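PDB 2EEN: hypothetical protein PH1819 from Pyrococcus horikoshii, which is of unknown function but has a CYTH domain, the fold of class IV adenylyl cyclases and thiamine triphosphatases, and so probably acts on a triphosphate-bearing substrate. Local coordinates for residues 61-67 and 79-85; 25-29 and 53-57; 32-38 and 101-107. All blocks are in the same frame, centred on the assembly; numbering follows the deposited sequence.

Interaction 1: 61-67 and 79-85; sequences EVFLTYK and LEIEVEI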
loop_
_atom_site.group_PDB
_atom_site.type_symbol
_atom_site.label_atom_id
_atom_site.label_comp_id
_atom_site.label_asym_id
_atom_site.label_seq_id
_atom_site.Cartn_x
_atom_site.Cartn_y
_atom_site.Cartn_z
ATOM N N GLU A 61 -6.342 12.469 7.957
ATOM C CA GLU A 61 -5.263 11.958 7.116
ATOM C C GLU A 61 -5.139 10.482 7.446
ATOM O O GLU A 61 -5.355 10.078 8.586
ATOM C CB GLU A 61 -3.935 12.651 7.411
ATOM C CG GLU A 61 -3.893 14.134 7.075
ATOM C CD GLU A 61 -2.487 14.704 7.184
ATOM O OE1 GLU A 61 -1.784 14.380 8.164
ATOM O OE2 GLU A 61 -2.088 15.481 6.292
ATOM N N VAL A 62 -4.800 9.677 6.449
ATOM C CA VAL A 62 -4.679 8.246 6.658
ATOM C C VAL A 62 -3.349 7.780 6.110
ATOM O O VAL A 62 -2.946 8.189 5.032
ATOM C CB VAL A 62 -5.805 7.492 5.945
ATOM C CG1 VAL A 62 -5.696 6.006 6.226
ATOM C CG2 VAL A 62 -7.156 8.033 6.408
ATOM N N PHE A 63 -2.667 6.924 6.860
ATOM C CA PHE A 63 -1.369 6.435 6.423
ATOM C C PHE A 63 -1.244 4.933 6.602
ATOM O O PHE A 63 -1.822 4.359 7.522
ATOM C CB PHE A 63 -0.239 7.106 7.219
ATOM C CG PHE A 63 -0.248 8.606 7.148
ATOM C CD1 PHE A 63 -1.071 9.352 7.987
ATOM C CD2 PHE A 63 0.549 9.270 6.227
ATOM C CE1 PHE A 63 -1.097 10.749 7.907
ATOM C CE2 PHE A 63 0.531 10.662 6.137
ATOM C CZ PHE A 63 -0.295 11.403 6.981
ATOM N N LEU A 64 -0.502 4.309 5.697
ATOM C CA LEU A 64 -0.216 2.881 5.760
ATOM C C LEU A 64 1.275 2.865 6.067
ATOM O O LEU A 64 2.079 3.419 5.313
ATOM C CB LEU A 64 -0.487 2.204 4.416
ATOM C CG LEU A 64 -0.006 0.756 4.294
ATOM C CD1 LEU A 64 -0.679 -0.120 5.343
ATOM C CD2 LEU A 64 -0.336 0.235 2.906
ATOM N N THR A 65 1.645 2.234 7.173
ATOM C CA THR A 65 3.038 2.220 7.577
ATOM C C THR A 65 3.563 0.846 7.928
ATOM O O THR A 65 2.905 0.077 8.631
ATOM C CB THR A 65 3.236 3.126 8.805
ATOM O OG1 THR A 65 2.737 4.438 8.512
ATOM C CG2 THR A 65 4.706 3.211 9.189
ATOM N N TYR A 66 4.745 0.545 7.404
ATOM C CA TYR A 66 5.432 -0.701 7.709
ATOM C C TYR A 66 6.590 -0.288 8.592
ATOM O O TYR A 66 7.260 0.713 8.325
ATOM C CB TYR A 66 6.027 -1.359 6.464
ATOM C CG TYR A 66 7.042 -2.446 6.789
ATOM C CD1 TYR A 66 6.633 -3.729 7.154
ATOM C CD2 TYR A 66 8.411 -2.172 6.765
ATOM C CE1 TYR A 66 7.564 -4.709 7.491
ATOM C CE2 TYR A 66 9.347 -3.140 7.099
ATOM C CZ TYR A 66 8.916 -4.408 7.461
ATOM O OH TYR A 66 9.842 -5.369 7.783
ATOM N N LYS A 67 6.816 -1.047 9.652
ATOM C CA LYS A 67 7.947 -0.776 10.519
ATOM C C LYS A 67 8.820 -2.015 10.596
ATOM O O LYS A 67 8.327 -3.130 10.792
ATOM C CB LYS A 67 7.484 -0.363 11.909
ATOM C CG LYS A 67 6.843 1.014 11.922
ATOM C CD LYS A 67 7.038 1.696 13.257
ATOM C CE LYS A 67 6.405 3.074 13.252
ATOM N NZ LYS A 67 6.742 3.824 14.491
ATOM N N LEU A 79 13.446 1.064 10.888
ATOM C CA LEU A 79 13.231 1.473 9.518
ATOM C C LEU A 79 11.723 1.574 9.334
ATOM O O LEU A 79 10.958 0.795 9.908
ATOM C CB LEU A 79 13.826 0.430 8.570
ATOM C CG LEU A 79 13.468 0.478 7.083
ATOM C CD1 LEU A 79 14.523 -0.278 6.297
ATOM C CD2 LEU A 79 12.087 -0.126 6.855
ATOM N N GLU A 80 11.287 2.546 8.549
ATOM C CA GLU A 80 9.864 2.714 8.317
ATOM C C GLU A 80 9.605 3.057 6.871
ATOM O O GLU A 80 10.400 3.753 6.232
ATOM C CB GLU A 80 9.296 3.834 9.197
ATOM C CG GLU A 80 9.354 3.555 10.691
ATOM C CD GLU A 80 8.830 4.714 11.520
ATOM O OE1 GLU A 80 7.630 5.045 11.391
ATOM O OE2 GLU A 80 9.620 5.294 12.298
ATOM N N ILE A 81 8.498 2.544 6.358
ATOM C CA ILE A 81 8.073 2.843 5.004
ATOM C C ILE A 81 6.644 3.306 5.223
ATOM O O ILE A 81 5.815 2.575 5.772
ATOM C CB ILE A 81 8.082 1.609 4.099
ATOM C CG1 ILE A 81 9.484 0.993 4.066
ATOM C CG2 ILE A 81 7.648 2.011 2.687
ATOM C CD1 ILE A 81 9.547 -0.315 3.295
ATOM N N GLU A 82 6.359 4.534 4.824
ATOM C CA GLU A 82 5.029 5.072 5.023
ATOM C C GLU A 82 4.511 5.767 3.790
ATOM O O GLU A 82 5.232 6.519 3.134
ATOM C CB GLU A 82 5.044 6.054 6.192
ATOM C CG GLU A 82 3.734 6.772 6.445
ATOM C CD GLU A 82 3.710 7.437 7.807
ATOM O OE1 GLU A 82 3.735 6.707 8.822
ATOM O OE2 GLU A 82 3.676 8.682 7.869
ATOM N N VAL A 83 3.255 5.495 3.472
ATOM C CA VAL A 83 2.613 6.125 2.335
ATOM C C VAL A 83 1.302 6.687 2.837
ATOM O O VAL A 83 0.697 6.152 3.772
ATOM C CB VAL A 83 2.336 5.126 1.202
ATOM C CG1 VAL A 83 3.658 4.606 0.654
ATOM C CG2 VAL A 83 1.473 3.978 1.703
ATOM N N GLU A 84 0.870 7.778 2.222
ATOM C CA GLU A 84 -0.373 8.391 2.624
ATOM C C GLU A 84 -1.502 7.890 1.746
ATOM O O GLU A 84 -1.374 7.845 0.516
ATOM C CB GLU A 84 -0.280 9.915 2.524
ATOM C CG GLU A 84 -1.407 10.616 3.269
ATOM C CD GLU A 84 -1.310 12.126 3.216
ATOM O OE1 GLU A 84 -0.182 12.649 3.084
ATOM O OE2 GLU A 84 -2.365 12.788 3.327
ATOM N N ILE A 85 -2.595 7.491 2.387
ATOM C CA ILE A 85 -3.782 7.022 1.687
ATOM C C ILE A 85 -4.624 8.280 1.498
ATOM O O ILE A 85 -5.250 8.762 2.436
ATOM C CB ILE A 85 -4.548 5.980 2.529
ATOM C CG1 ILE A 85 -3.735 4.684 2.605
ATOM C CG2 ILE A 85 -5.926 5.725 1.922
ATOM C CD1 ILE A 85 -4.220 3.706 3.653
HETATM O O HOH W 1 -4.738 11.263 3.995
#

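Interaction 2: 25-29 and 53-57; sequences MRKEI and IKRFN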
loop_
_atom_site.group_PDB
_atom_site.type_symbol
_atom_site.label_atom_id
_atom_site.label_comp_id
_atom_site.label_asym_id
_atom_site.label_seq_id
_atom_site.Cartn_x
_atom_site.Cartn_y
_atom_site.Cartn_z
ATOM N N MET A 25 2.161 22.810 18.637
ATOM C CA MET A 25 1.990 22.740 17.200
ATOM C C MET A 25 0.531 22.422 16.916
ATOM O O MET A 25 -0.203 23.270 16.407
ATOM C CB MET A 25 2.920 21.675 16.628
ATOM C CG MET A 25 4.376 21.990 16.915
ATOM S SD MET A 25 5.522 20.722 16.353
ATOM C CE MET A 25 5.428 20.959 14.577
ATOM N N ARG A 26 0.098 21.216 17.267
ATOM C CA ARG A 26 -1.296 20.849 17.060
ATOM C C ARG A 26 -1.638 19.563 17.795
ATOM O O ARG A 26 -0.751 18.819 18.212
ATOM C CB ARG A 26 -1.586 20.680 15.565
ATOM C CG ARG A 26 -1.018 19.415 14.952
ATOM C CD ARG A 26 -1.279 19.391 13.455
ATOM N NE ARG A 26 -0.880 18.125 12.850
ATOM C CZ ARG A 26 -0.781 17.924 11.541
ATOM N NH1 ARG A 26 -1.048 18.912 10.698
ATOM N NH2 ARG A 26 -0.423 16.736 11.078
ATOM N N LYS A 27 -2.933 19.321 17.967
ATOM C CA LYS A 27 -3.405 18.117 18.635
ATOM C C LYS A 27 -4.013 17.211 17.583
ATOM O O LYS A 27 -4.717 17.669 16.684
ATOM C CB LYS A 27 -4.457 18.458 19.686
ATOM C CG LYS A 27 -5.016 17.236 20.405
ATOM C CD LYS A 27 -5.930 17.642 21.548
ATOM C CE LYS A 27 -6.440 16.432 22.310
ATOM N NZ LYS A 27 -7.350 16.848 23.418
ATOM N N GLU A 28 -3.751 15.917 17.704
ATOM C CA GLU A 28 -4.272 14.963 16.740
ATOM C C GLU A 28 -4.918 13.788 17.451
ATOM O O GLU A 28 -4.555 13.447 18.574
ATOM C CB GLU A 28 -3.139 14.422 15.850
ATOM C CG GLU A 28 -2.239 15.488 15.212
ATOM C CD GLU A 28 -1.070 14.888 14.437
ATOM O OE1 GLU A 28 -0.709 13.718 14.694
ATOM O OE2 GLU A 28 -0.492 15.589 13.578
ATOM N N ILE A 29 -5.916 13.202 16.806
ATOM C CA ILE A 29 -6.541 12.002 17.331
ATOM C C ILE A 29 -6.021 10.929 16.383
ATOM O O ILE A 29 -6.009 11.124 15.169
ATOM C CB ILE A 29 -8.075 12.053 17.244
ATOM C CG1 ILE A 29 -8.611 13.002 18.314
ATOM C CG2 ILE A 29 -8.659 10.647 17.436
ATOM C CD1 ILE A 29 -10.096 13.305 18.182
ATOM N N ILE A 53 -5.373 6.514 11.127
ATOM C CA ILE A 53 -6.289 7.578 10.754
ATOM C C ILE A 53 -5.943 8.691 11.729
ATOM O O ILE A 53 -6.019 8.510 12.945
ATOM C CB ILE A 53 -7.762 7.166 10.924
ATOM C CG1 ILE A 53 -8.084 5.992 9.992
ATOM C CG2 ILE A 53 -8.667 8.354 10.605
ATOM C CD1 ILE A 53 -9.501 5.457 10.131
ATOM N N LYS A 54 -5.532 9.829 11.184
ATOM C CA LYS A 54 -5.131 10.979 11.977
ATOM C C LYS A 54 -6.160 12.090 11.792
ATOM O O LYS A 54 -6.461 12.484 10.666
ATOM C CB LYS A 54 -3.749 11.440 11.502
ATOM C CG LYS A 54 -3.094 12.537 12.317
ATOM C CD LYS A 54 -1.752 12.918 11.696
ATOM C CE LYS A 54 -0.786 11.739 11.674
ATOM N NZ LYS A 54 0.485 12.061 10.956
ATOM N N ARG A 55 -6.704 12.582 12.898
ATOM C CA ARG A 55 -7.701 13.640 12.853
ATOM C C ARG A 55 -7.206 14.893 13.579
ATOM O O ARG A 55 -6.774 14.824 14.731
ATOM C CB ARG A 55 -9.003 13.160 13.499
ATOM C CG ARG A 55 -9.500 11.801 13.008
ATOM C CD ARG A 55 -10.788 11.406 13.719
ATOM N NE ARG A 55 -11.167 10.009 13.492
ATOM C CZ ARG A 55 -11.667 9.531 12.357
ATOM N NH1 ARG A 55 -11.862 10.331 11.316
ATOM N NH2 ARG A 55 -11.978 8.245 12.265
ATOM N N PHE A 56 -7.272 16.035 12.901
ATOM C CA PHE A 56 -6.849 17.304 13.485
ATOM C C PHE A 56 -7.477 18.452 12.701
ATOM O O PHE A 56 -7.678 18.343 11.498
ATOM C CB PHE A 56 -5.320 17.421 13.448
ATOM C CG PHE A 56 -4.737 17.324 12.069
ATOM C CD1 PHE A 56 -4.622 18.450 11.261
ATOM C CD2 PHE A 56 -4.332 16.095 11.564
ATOM C CE1 PHE A 56 -4.118 18.349 9.970
ATOM C CE2 PHE A 56 -3.828 15.985 10.275
ATOM C CZ PHE A 56 -3.719 17.113 9.477
ATOM N N ASN A 57 -7.807 19.535 13.396
ATOM C CA ASN A 57 -8.406 20.710 12.760
ATOM C C ASN A 57 -9.485 20.459 11.698
ATOM O O ASN A 57 -9.522 21.152 10.676
ATOM C CB ASN A 57 -7.308 21.560 12.141
ATOM C CG ASN A 57 -6.635 22.449 13.144
ATOM O OD1 ASN A 57 -5.955 21.980 14.055
ATOM N ND2 ASN A 57 -6.826 23.752 12.989
HETATM O O HOH W 2 -6.652 19.530 16.163
#

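Interaction 3: 32-38 and 101-107; sequences DIYYQHP and FKEVLKV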
loop_
_atom_site.group_PDB
_atom_site.type_symbol
_atom_site.label_atom_id
_atom_site.label_comp_id
_atom_site.label_asym_id
_atom_site.label_seq_id
_atom_site.Cartn_x
_atom_site.Cartn_y
_atom_site.Cartn_z
ATOM N N ASP A 32 -5.323 3.721 15.167
ATOM C CA ASP A 32 -4.464 2.804 14.432
ATOM C C ASP A 32 -4.982 1.390 14.431
ATOM O O ASP A 32 -5.479 0.897 15.446
ATOM C CB ASP A 32 -3.058 2.762 15.035
ATOM C CG ASP A 32 -2.370 4.096 14.997
ATOM O OD1 ASP A 32 -2.597 4.842 14.030
ATOM O OD2 ASP A 32 -1.588 4.388 15.926
ATOM N N ILE A 33 -4.867 0.737 13.284
ATOM C CA ILE A 33 -5.253 -0.655 13.196
ATOM C C ILE A 33 -3.962 -1.381 12.849
ATOM O O ILE A 33 -3.327 -1.083 11.833
ATOM C CB ILE A 33 -6.306 -0.924 12.094
ATOM C CG1 ILE A 33 -7.634 -0.234 12.434
ATOM C CG2 ILE A 33 -6.561 -2.415 11.995
ATOM C CD1 ILE A 33 -8.765 -0.548 11.497
ATOM N N TYR A 34 -3.550 -2.298 13.716
ATOM C CA TYR A 34 -2.338 -3.065 13.471
ATOM C C TYR A 34 -2.708 -4.425 12.925
ATOM O O TYR A 34 -3.700 -5.022 13.346
ATOM C CB TYR A 34 -1.528 -3.217 14.753
ATOM C CG TYR A 34 -0.769 -1.973 15.105
ATOM C CD1 TYR A 34 0.515 -1.754 14.611
ATOM C CD2 TYR A 34 -1.339 -1.003 15.925
ATOM C CE1 TYR A 34 1.212 -0.594 14.931
ATOM C CE2 TYR A 34 -0.648 0.161 16.249
ATOM C CZ TYR A 34 0.624 0.356 15.748
ATOM O OH TYR A 34 1.297 1.508 16.060
ATOM N N TYR A 35 -1.895 -4.914 11.998
ATOM C CA TYR A 35 -2.136 -6.186 11.334
ATOM C C TYR A 35 -1.104 -7.259 11.576
ATOM O O TYR A 35 0.037 -6.980 11.934
ATOM C CB TYR A 35 -2.210 -5.948 9.830
ATOM C CG TYR A 35 -3.356 -5.077 9.426
ATOM C CD1 TYR A 35 -3.214 -3.693 9.370
ATOM C CD2 TYR A 35 -4.598 -5.629 9.119
ATOM C CE1 TYR A 35 -4.279 -2.878 9.018
ATOM C CE2 TYR A 35 -5.667 -4.826 8.764
ATOM C CZ TYR A 35 -5.501 -3.453 8.715
ATOM O OH TYR A 35 -6.555 -2.654 8.354
ATOM N N GLN A 36 -1.527 -8.502 11.371
ATOM C CA GLN A 36 -0.642 -9.645 11.482
ATOM C C GLN A 36 -0.406 -10.079 10.050
ATOM O O GLN A 36 -1.291 -9.963 9.203
ATOM C CB GLN A 36 -1.300 -10.784 12.260
ATOM C CG GLN A 36 -0.496 -12.083 12.274
ATOM C CD GLN A 36 0.907 -11.926 12.853
ATOM O OE1 GLN A 36 1.784 -11.311 12.241
ATOM N NE2 GLN A 36 1.121 -12.488 14.042
ATOM N N HIS A 37 0.801 -10.555 9.787
ATOM C CA HIS A 37 1.187 -11.026 8.472
ATOM C C HIS A 37 0.539 -12.391 8.258
ATOM O O HIS A 37 0.399 -13.174 9.191
ATOM C CB HIS A 37 2.705 -11.138 8.417
ATOM C CG HIS A 37 3.254 -11.337 7.042
ATOM N ND1 HIS A 37 3.216 -12.552 6.389
ATOM C CD2 HIS A 37 3.875 -10.477 6.202
ATOM C CE1 HIS A 37 3.792 -12.429 5.207
ATOM N NE2 HIS A 37 4.202 -11.180 5.069
ATOM N N PRO A 38 0.129 -12.689 7.022
ATOM C CA PRO A 38 -0.505 -13.981 6.751
ATOM C C PRO A 38 0.420 -15.191 6.836
ATOM O O PRO A 38 -0.034 -16.303 7.109
ATOM C CB PRO A 38 -1.065 -13.795 5.341
ATOM C CG PRO A 38 -0.070 -12.851 4.711
ATOM C CD PRO A 38 0.128 -11.833 5.824
ATOM N N PHE A 101 -3.926 -10.245 5.679
ATOM C CA PHE A 101 -3.469 -9.476 6.825
ATOM C C PHE A 101 -4.685 -9.263 7.692
ATOM O O PHE A 101 -5.660 -8.638 7.274
ATOM C CB PHE A 101 -2.893 -8.130 6.392
ATOM C CG PHE A 101 -1.608 -8.251 5.654
ATOM C CD1 PHE A 101 -1.597 -8.588 4.303
ATOM C CD2 PHE A 101 -0.398 -8.103 6.321
ATOM C CE1 PHE A 101 -0.392 -8.772 3.627
ATOM C CE2 PHE A 101 0.807 -8.286 5.655
ATOM C CZ PHE A 101 0.811 -8.626 4.306
ATOM N N LYS A 102 -4.617 -9.793 8.904
ATOM C CA LYS A 102 -5.725 -9.697 9.829
ATOM C C LYS A 102 -5.457 -8.718 10.955
ATOM O O LYS A 102 -4.347 -8.654 11.485
ATOM C CB LYS A 102 -6.023 -11.084 10.398
ATOM C CG LYS A 102 -6.373 -12.110 9.320
ATOM C CD LYS A 102 -7.648 -11.708 8.588
ATOM C CE LYS A 102 -7.938 -12.613 7.402
ATOM N NZ LYS A 102 -7.708 -11.844 6.148
ATOM N N GLU A 103 -6.490 -7.964 11.312
ATOM C CA GLU A 103 -6.380 -6.992 12.382
ATOM C C GLU A 103 -6.015 -7.713 13.670
ATOM O O GLU A 103 -6.617 -8.731 14.022
ATOM C CB GLU A 103 -7.705 -6.252 12.570
ATOM C CG GLU A 103 -7.660 -5.190 13.657
ATOM C CD GLU A 103 -9.039 -4.698 14.057
ATOM O OE1 GLU A 103 -9.859 -4.431 13.155
ATOM O OE2 GLU A 103 -9.296 -4.570 15.274
ATOM N N VAL A 104 -5.014 -7.184 14.361
ATOM C CA VAL A 104 -4.569 -7.744 15.623
ATOM C C VAL A 104 -5.209 -6.920 16.725
ATOM O O VAL A 104 -5.779 -7.459 17.672
ATOM C CB VAL A 104 -3.044 -7.656 15.763
ATOM C CG1 VAL A 104 -2.617 -8.142 17.139
ATOM C CG2 VAL A 104 -2.384 -8.485 14.683
ATOM N N LEU A 105 -5.123 -5.605 16.583
ATOM C CA LEU A 105 -5.686 -4.704 17.575
ATOM C C LEU A 105 -5.785 -3.287 17.042
ATOM O O LEU A 105 -5.073 -2.908 16.108
ATOM C CB LEU A 105 -4.806 -4.702 18.824
ATOM C CG LEU A 105 -5.414 -4.008 20.044
ATOM C CD1 LEU A 105 -6.632 -4.781 20.527
ATOM C CD2 LEU A 105 -4.380 -3.929 21.142
ATOM N N LYS A 106 -6.684 -2.516 17.640
ATOM C CA LYS A 106 -6.874 -1.125 17.281
ATOM C C LYS A 106 -6.381 -0.282 18.444
ATOM O O LYS A 106 -6.810 -0.467 19.585
ATOM C CB LYS A 106 -8.345 -0.826 17.031
ATOM C CG LYS A 106 -8.872 -1.341 15.705
ATOM C CD LYS A 106 -10.122 -0.583 15.293
ATOM C CE LYS A 106 -11.262 -1.552 14.979
ATOM N NZ LYS A 106 -11.092 -2.905 15.590
ATOM N N VAL A 107 -5.476 0.644 18.152
ATOM C CA VAL A 107 -4.921 1.514 19.176
ATOM C C VAL A 107 -5.436 2.922 18.938
ATOM O O VAL A 107 -5.265 3.482 17.863
ATOM C CB VAL A 107 -3.375 1.508 19.134
ATOM C CG1 VAL A 107 -2.819 2.398 20.237
ATOM C CG2 VAL A 107 -2.860 0.084 19.287
HETATM O O HOH W 3 -2.965 5.336 18.121
#

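Interaction 1: 61-67 and 79-85
The Tyr66 ring takes Leu79 at its edge, CE2 lying 4.1 Å from Leu79 CD2, while Ile81 CD1 comes obliquely to its CD2 side. Its hydroxyl reaches past this pair to Glu47. The Phe63 ring has Glu61 OE1 at its edge, in plane, and two acidic side chains across the strands meet it obliquely: Glu84 CG is 3.5 Å from Phe63 CE2, and Glu82 OE2 is 3.6 Å from Phe63 CD2. Glu82 turns its other oxygen to Thr65, whose OG1 donates to Glu82 OE1 in a bond modelled very short; CG of Glu82 stands anti to the backbone N (chi1 176°), which carries the carboxylate across to this hydroxyl. Lys67 and Glu80 run side by side, ending in a long salt bridge of 3.4 Å between NZ and OE1. Backbone bonds tie the antiparallel pairs Leu64-Val83 and Tyr66-Ile81. One water accepts from Val62 N and donates to Glu84 OE2 and Ile85 O. Val62, Leu64 and Ile85 lie on the apolar side; Val62 and Ile85 meet helix 89-98, and Leu64 meets Leu95 of the second subunit. Glu80, Glu82 and Glu84 gather on the other side, Lys67 offsetting Glu80; this charged face probably lines the CYTH tunnel, where relatives bind metal and triphosphate.

Interaction 2: 25-29 and 53-57
Arg26 lays its guanidinium flat over one face of the Phe56 ring, a cation-pi stack with CZ 3.6 Å from the ring centroid and the planes 20° apart. NH1 comes nearest, 3.2 Å from Phe56 CE1. Phe56 CG sits between its own backbone N and carbonyl carbon (chi1 58°), which stands the ring up beside the neighbouring strand, where Arg26 can cover it. Glu28 fixes the guanidinium's rotation: its OE2 accepts from NE at 2.7 Å and from NH2 at 2.8 Å, both in the guanidinium plane. That oxygen also has a salt bridge to Lys113, and OE1 bonds to His30, so the carboxylate is held from several sides. The aliphatic part of Lys54 packs on it, CD 3.3 Å from Glu28 OE1. Beneath these side chains, Ile29 and Arg55 form a hydrogen-bonded antiparallel pair with two bonds of 2.8 Å, Ile29 N to Arg55 O and Arg55 N to Ile29 O. A water continues the link, donating to Lys27 O and accepting from Asn57 N. Arg55 itself turns to Glu31 and Asn60. On the far side of strand 23-36, Met25 and Arg26 both face Lys113, a classic beta bulge in the long twisted antiparallel sheet of the CYTH fold.

Interaction 3: 32-38 and 101-107
A classic beta bulge interrupts the antiparallel pairing of strands 23-36 and 102-117: Val104 and Leu105 both face Tyr34. Tyr34 N donates to Leu105 O at 2.9 Å, nearly straight, whereas Tyr34 O accepts from Val104 N at 2.7 Å, so the extra residue slips the register by one before Tyr35 meets Glu103. Asp32 and Val107 close one end with two backbone bonds, and a water joins Asp32 OD2 to Val107 O; Asp32 OD1 makes a salt bridge to Arg52. Tyr34 leans its CE2 side on Val107 CG2, 3.8 Å away, and sends its hydroxyl to Arg50. Beside the bulge, Val104 CG2 touches Gln36 CB at 3.5 Å. On the reverse side Ile33 CG2 meets Glu103 CG at 3.4 Å. At the other end Phe101 is the hub, its CG anti to the carbonyl carbon (chi1 -69°), which brings the ring up against Pro38 and His37. Pro38 CD sits over one face, 3.5 Å from the ring centroid in a CH-pi contact, Tyr35 CB lies at the ring edge, and Phe101 turns its own edge to the face of His37, planes at 71°. A leucine in place of Phe101 has no ring face for Pro38 CD and no ring edge for His37, and would probably leave both less firmly placed. His37 NE2 bonds to Leu99 O of the second subunit; His37 packs on Pro38 of that subunit and Pro38 on its His37, and nearby Cys39 forms an interchain disulfide. Bulged pairing thus leads from the CYTH sheet into an aromatic cluster at the dimer interface.

In the fold
All three contacts pair neighbouring strands of one antiparallel sheet, which runs 102-117, 23-36, 48-56, 59-70, 78-85 through this region. Interactions 2 and 3 share strand 23-36, using its two successive parts against opposite neighbours, with centres about 22 Å apart; along the chain they cross. Interaction 1, a hairpin, follows interaction 2 in the chain and is nested in the loop closed by interaction 3. Its centre lies about 16 Å from that of interaction 2, which it touches where Glu61 meets Lys54 and Phe56, and about 14 Å from that of interaction 3. Interactions 1 and 3 both touch the second subunit, so the same sheet builds the CYTH domain and helps form the dimer.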